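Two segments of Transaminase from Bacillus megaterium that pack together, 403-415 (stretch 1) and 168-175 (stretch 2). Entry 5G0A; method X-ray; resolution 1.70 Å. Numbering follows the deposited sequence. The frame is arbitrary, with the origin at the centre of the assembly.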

# COMPACT_ATOMS: atom_id res chain seq x y z
N LYS B 403 16.03 -26.29 12.18
CA LYS B 403 16.78 -25.57 11.13
C LYS B 403 16.23 -24.17 10.83
O LYS B 403 17.01 -23.24 10.68
CB LYS B 403 16.85 -26.39 9.83
CG LYS B 403 17.96 -25.93 8.90
CD LYS B 403 17.72 -26.31 7.45
CE LYS B 403 18.93 -25.92 6.60
NZ LYS B 403 18.59 -25.81 5.16
N LEU B 404 14.91 -24.05 10.73
CA LEU B 404 14.26 -22.75 10.47
C LEU B 404 14.50 -21.73 11.57
O LEU B 404 14.34 -20.53 11.35
CB LEU B 404 12.76 -22.90 10.19
CG LEU B 404 12.26 -23.17 8.76
CD1 LEU B 404 10.80 -23.63 8.78
CD2 LEU B 404 12.42 -21.95 7.85
N ASP B 405 14.91 -22.20 12.75
CA ASP B 405 15.33 -21.33 13.87
C ASP B 405 14.31 -20.21 14.07
O ASP B 405 13.13 -20.50 14.26
CB ASP B 405 16.76 -20.81 13.64
CG ASP B 405 17.36 -20.15 14.89
OD1 ASP B 405 17.28 -20.74 16.00
OD2 ASP B 405 17.94 -19.06 14.75
N ARG B 406 14.73 -18.95 13.98
CA ARG B 406 13.85 -17.83 14.31
C ARG B 406 12.83 -17.55 13.19
O ARG B 406 11.97 -16.67 13.33
CB ARG B 406 14.66 -16.59 14.69
CG ARG B 406 15.43 -16.72 16.01
CD ARG B 406 16.50 -15.64 16.13
NE ARG B 406 17.23 -15.73 17.40
CZ ARG B 406 18.33 -16.45 17.60
NH1 ARG B 406 18.86 -17.16 16.60
NH2 ARG B 406 18.92 -16.46 18.79
N ASN B 407 12.93 -18.30 12.09
CA ASN B 407 11.94 -18.26 11.01
C ASN B 407 10.93 -19.41 11.09
O ASN B 407 10.19 -19.65 10.14
CB ASN B 407 12.62 -18.21 9.62
CG ASN B 407 13.04 -16.80 9.23
OD1 ASN B 407 12.42 -15.83 9.64
ND2 ASN B 407 14.11 -16.69 8.42
N PHE B 408 10.88 -20.09 12.24
CA PHE B 408 9.90 -21.16 12.45
C PHE B 408 8.49 -20.59 12.59
O PHE B 408 8.33 -19.37 12.70
CB PHE B 408 10.28 -22.02 13.69
CG PHE B 408 9.63 -21.55 14.98
CD1 PHE B 408 9.82 -20.25 15.45
CD2 PHE B 408 8.82 -22.42 15.73
CE1 PHE B 408 9.21 -19.83 16.63
CE2 PHE B 408 8.22 -22.00 16.91
CZ PHE B 408 8.41 -20.71 17.35
N THR B 409 7.48 -21.46 12.57
CA THR B 409 6.11 -21.06 12.87
C THR B 409 5.58 -21.96 13.98
O THR B 409 6.15 -23.03 14.25
CB THR B 409 5.16 -21.15 11.65
OG1 THR B 409 4.80 -22.52 11.42
CG2 THR B 409 5.81 -20.56 10.38
N HIS B 410 4.50 -21.53 14.62
CA HIS B 410 3.86 -22.35 15.65
C HIS B 410 3.08 -23.55 15.08
O HIS B 410 2.43 -24.28 15.82
CB HIS B 410 2.99 -21.50 16.58
CG HIS B 410 3.77 -20.57 17.46
ND1 HIS B 410 4.02 -19.26 17.12
CD2 HIS B 410 4.33 -20.76 18.68
CE1 HIS B 410 4.72 -18.69 18.09
NE2 HIS B 410 4.92 -19.58 19.05
N GLY B 411 3.15 -23.73 13.76
CA GLY B 411 2.60 -24.91 13.10
C GLY B 411 3.36 -26.17 13.49
O GLY B 411 2.84 -27.27 13.37
N MET B 412 4.60 -25.99 13.96
CA MET B 412 5.45 -27.10 14.40
C MET B 412 4.83 -27.85 15.57
O MET B 412 4.12 -27.27 16.40
CB MET B 412 6.81 -26.58 14.85
CG MET B 412 7.82 -26.36 13.74
SD MET B 412 9.48 -26.21 14.44
CE MET B 412 9.87 -27.93 14.79
N ASN B 413 5.13 -29.14 15.64
CA ASN B 413 4.82 -29.96 16.79
C ASN B 413 5.77 -29.59 17.93
O ASN B 413 6.99 -29.63 17.75
CB ASN B 413 4.95 -31.45 16.43
CG ASN B 413 4.18 -32.36 17.37
OD1 ASN B 413 4.11 -32.12 18.57
ND2 ASN B 413 3.61 -33.43 16.82
N PRO B 414 5.22 -29.22 19.10
CA PRO B 414 6.08 -28.85 20.23
C PRO B 414 6.92 -30.02 20.78
O PRO B 414 7.88 -29.78 21.51
CB PRO B 414 5.10 -28.32 21.29
CG PRO B 414 3.74 -28.76 20.85
CD PRO B 414 3.79 -28.97 19.37
N ASN B 415 6.59 -31.25 20.42
CA ASN B 415 7.45 -32.38 20.81
C ASN B 415 8.76 -32.45 20.00
O ASN B 415 9.61 -33.31 20.24
CB ASN B 415 6.69 -33.72 20.85
CG ASN B 415 6.29 -34.23 19.47
OD1 ASN B 415 6.84 -33.83 18.45
ND2 ASN B 415 5.34 -35.16 19.45
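Stretch 2 168-175: LVGENSES

Stretch 2 packs against the second half of stretch 1, from Thr-409 to Pro-414, with a looser approach to Leu-404; together the two segments bury 454 Å². Stretch 1 contains no regular helix or strand over this region, but Thr-409 to Met-412 form a type I beta turn, closed by a weak backbone bond from Met-412 N to Thr-409 O (3.4 Å). Stretch 2 begins as a strand at Leu-168 and Val-169 and continues as loop or turn. Its later part runs antiparallel to the turn and the residues after it: the CA atoms of Asn-172 and Asn-413 lie 4.5 Å apart, and those of Glu-174 and Gly-411 4.9 Å, so that advancing along one segment means moving back along the other.

Leu-168, still in extended conformation (phi/psi -113/136), makes no contact with stretch 1. Val-169 is also extended (-125/171), but its CA-to-CB bond points toward the turn. In the m rotamer it sets CG2 3.4 Å from Gly-411 N and 3.9 Å from His-410 CB, while its CG1 lies 4.0 Å from Thr-409 CB. This buried valine thus supplies an apolar surface along three successive residues of the turn. At Gly-170 the contact passes to the backbone: its O accepts a CA-H...O contact from Gly-411 CA at 3.4 Å, with a nearly straight angle of 165° at the hydrogen.

Glu-171 directs its CA-to-CB bond away from stretch 1, and its extended side chain makes no contact with it. Asn-172 then adopts a left-handed backbone conformation (62/35). Its CA comes within 3.2 Å of Gly-411 O, and although its CA-to-CB bond points sideways, the end of the side chain comes nearer to stretch 1. There OD1 lies 3.4 Å from Asn-413 CA and 3.5 Å from Pro-414 CD; this oxygen is hydrogen-bonded elsewhere in the structure. Ser-173 returns to an extended conformation (-149/130) and turns its CA-to-CB bond away, leaving its backbone to face the turn, with N 3.0 Å from Gly-411 O.

The absence of a side chain at Gly-411 permits this close fit. A CB in ideal position there would clash with Ser-173 O at 2.9 Å and stand only 3.1 Å from Glu-174 CG.

Glu-174 has the largest area covered in the contact, 97 Å². Its CA-to-CB bond points toward stretch 1, and the side chain runs past the turn, with CG 3.6 Å from Gly-411 C and OE1 3.4 Å from Met-412 CG. The carboxylate ends at Thr-409, where OE2 accepts a short hydrogen bond from Thr-409 OG1 (2.6 Å) and a weak one from Thr-409 N (3.3 Å). Thr-409 OG1 in turn accepts a hydrogen bond from Gly-411 N at 3.1 Å, so the same hydroxyl links the carboxylate to the backbone of the turn at Gly-411. Ser-175 lies beyond the contact.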

# COMPACT_ATOMS: atom_id res chain seq x y z
N LEU B 168 -2.60 -17.27 11.28
CA LEU B 168 -3.07 -18.58 11.69
C LEU B 168 -2.14 -19.65 11.19
O LEU B 168 -1.69 -19.61 10.04
CB LEU B 168 -4.45 -18.85 11.13
CG LEU B 168 -5.55 -17.90 11.62
CD1 LEU B 168 -6.84 -18.18 10.86
CD2 LEU B 168 -5.78 -17.98 13.14
N VAL B 169 -1.83 -20.60 12.05
CA VAL B 169 -1.06 -21.76 11.60
C VAL B 169 -1.83 -23.02 11.96
O VAL B 169 -2.85 -22.96 12.66
CB VAL B 169 0.39 -21.76 12.15
CG1 VAL B 169 1.22 -20.63 11.52
CG2 VAL B 169 0.42 -21.66 13.66
N GLY B 170 -1.36 -24.15 11.45
CA GLY B 170 -2.04 -25.42 11.66
C GLY B 170 -1.64 -26.09 12.95
O GLY B 170 -0.70 -25.66 13.64
N GLU B 171 -2.35 -27.16 13.27
CA GLU B 171 -2.12 -27.94 14.47
C GLU B 171 -1.16 -29.07 14.10
O GLU B 171 -1.58 -30.07 13.53
CB GLU B 171 -3.46 -28.50 14.94
CG GLU B 171 -3.46 -29.26 16.25
CD GLU B 171 -4.83 -29.83 16.55
OE1 GLU B 171 -5.31 -30.67 15.75
OE2 GLU B 171 -5.45 -29.43 17.55
N ASN B 172 0.13 -28.89 14.40
CA ASN B 172 1.17 -29.90 14.13
C ASN B 172 1.33 -30.21 12.64
O ASN B 172 1.57 -31.35 12.24
CB ASN B 172 0.91 -31.18 14.95
CG ASN B 172 0.71 -30.89 16.43
OD1 ASN B 172 1.47 -30.13 17.03
ND2 ASN B 172 -0.33 -31.49 17.01
N SER B 173 1.16 -29.18 11.83
CA SER B 173 1.36 -29.25 10.40
C SER B 173 1.83 -27.88 9.93
O SER B 173 1.23 -26.87 10.29
CB SER B 173 0.06 -29.64 9.69
OG SER B 173 0.12 -29.34 8.30
N GLU B 174 2.91 -27.85 9.16
CA GLU B 174 3.42 -26.60 8.60
C GLU B 174 3.13 -26.53 7.10
O GLU B 174 4.04 -26.37 6.28
CB GLU B 174 4.91 -26.41 8.91
CG GLU B 174 5.19 -26.04 10.36
CD GLU B 174 6.57 -25.44 10.55
OE1 GLU B 174 7.57 -26.18 10.38
OE2 GLU B 174 6.67 -24.24 10.89
N SER B 175 1.85 -26.68 6.76
CA SER B 175 1.40 -26.67 5.37
C SER B 175 0.13 -25.84 5.19
O SER B 175 -0.14 -25.32 4.10
CB SER B 175 1.18 -28.10 4.87
OG SER B 175 2.39 -28.84 4.90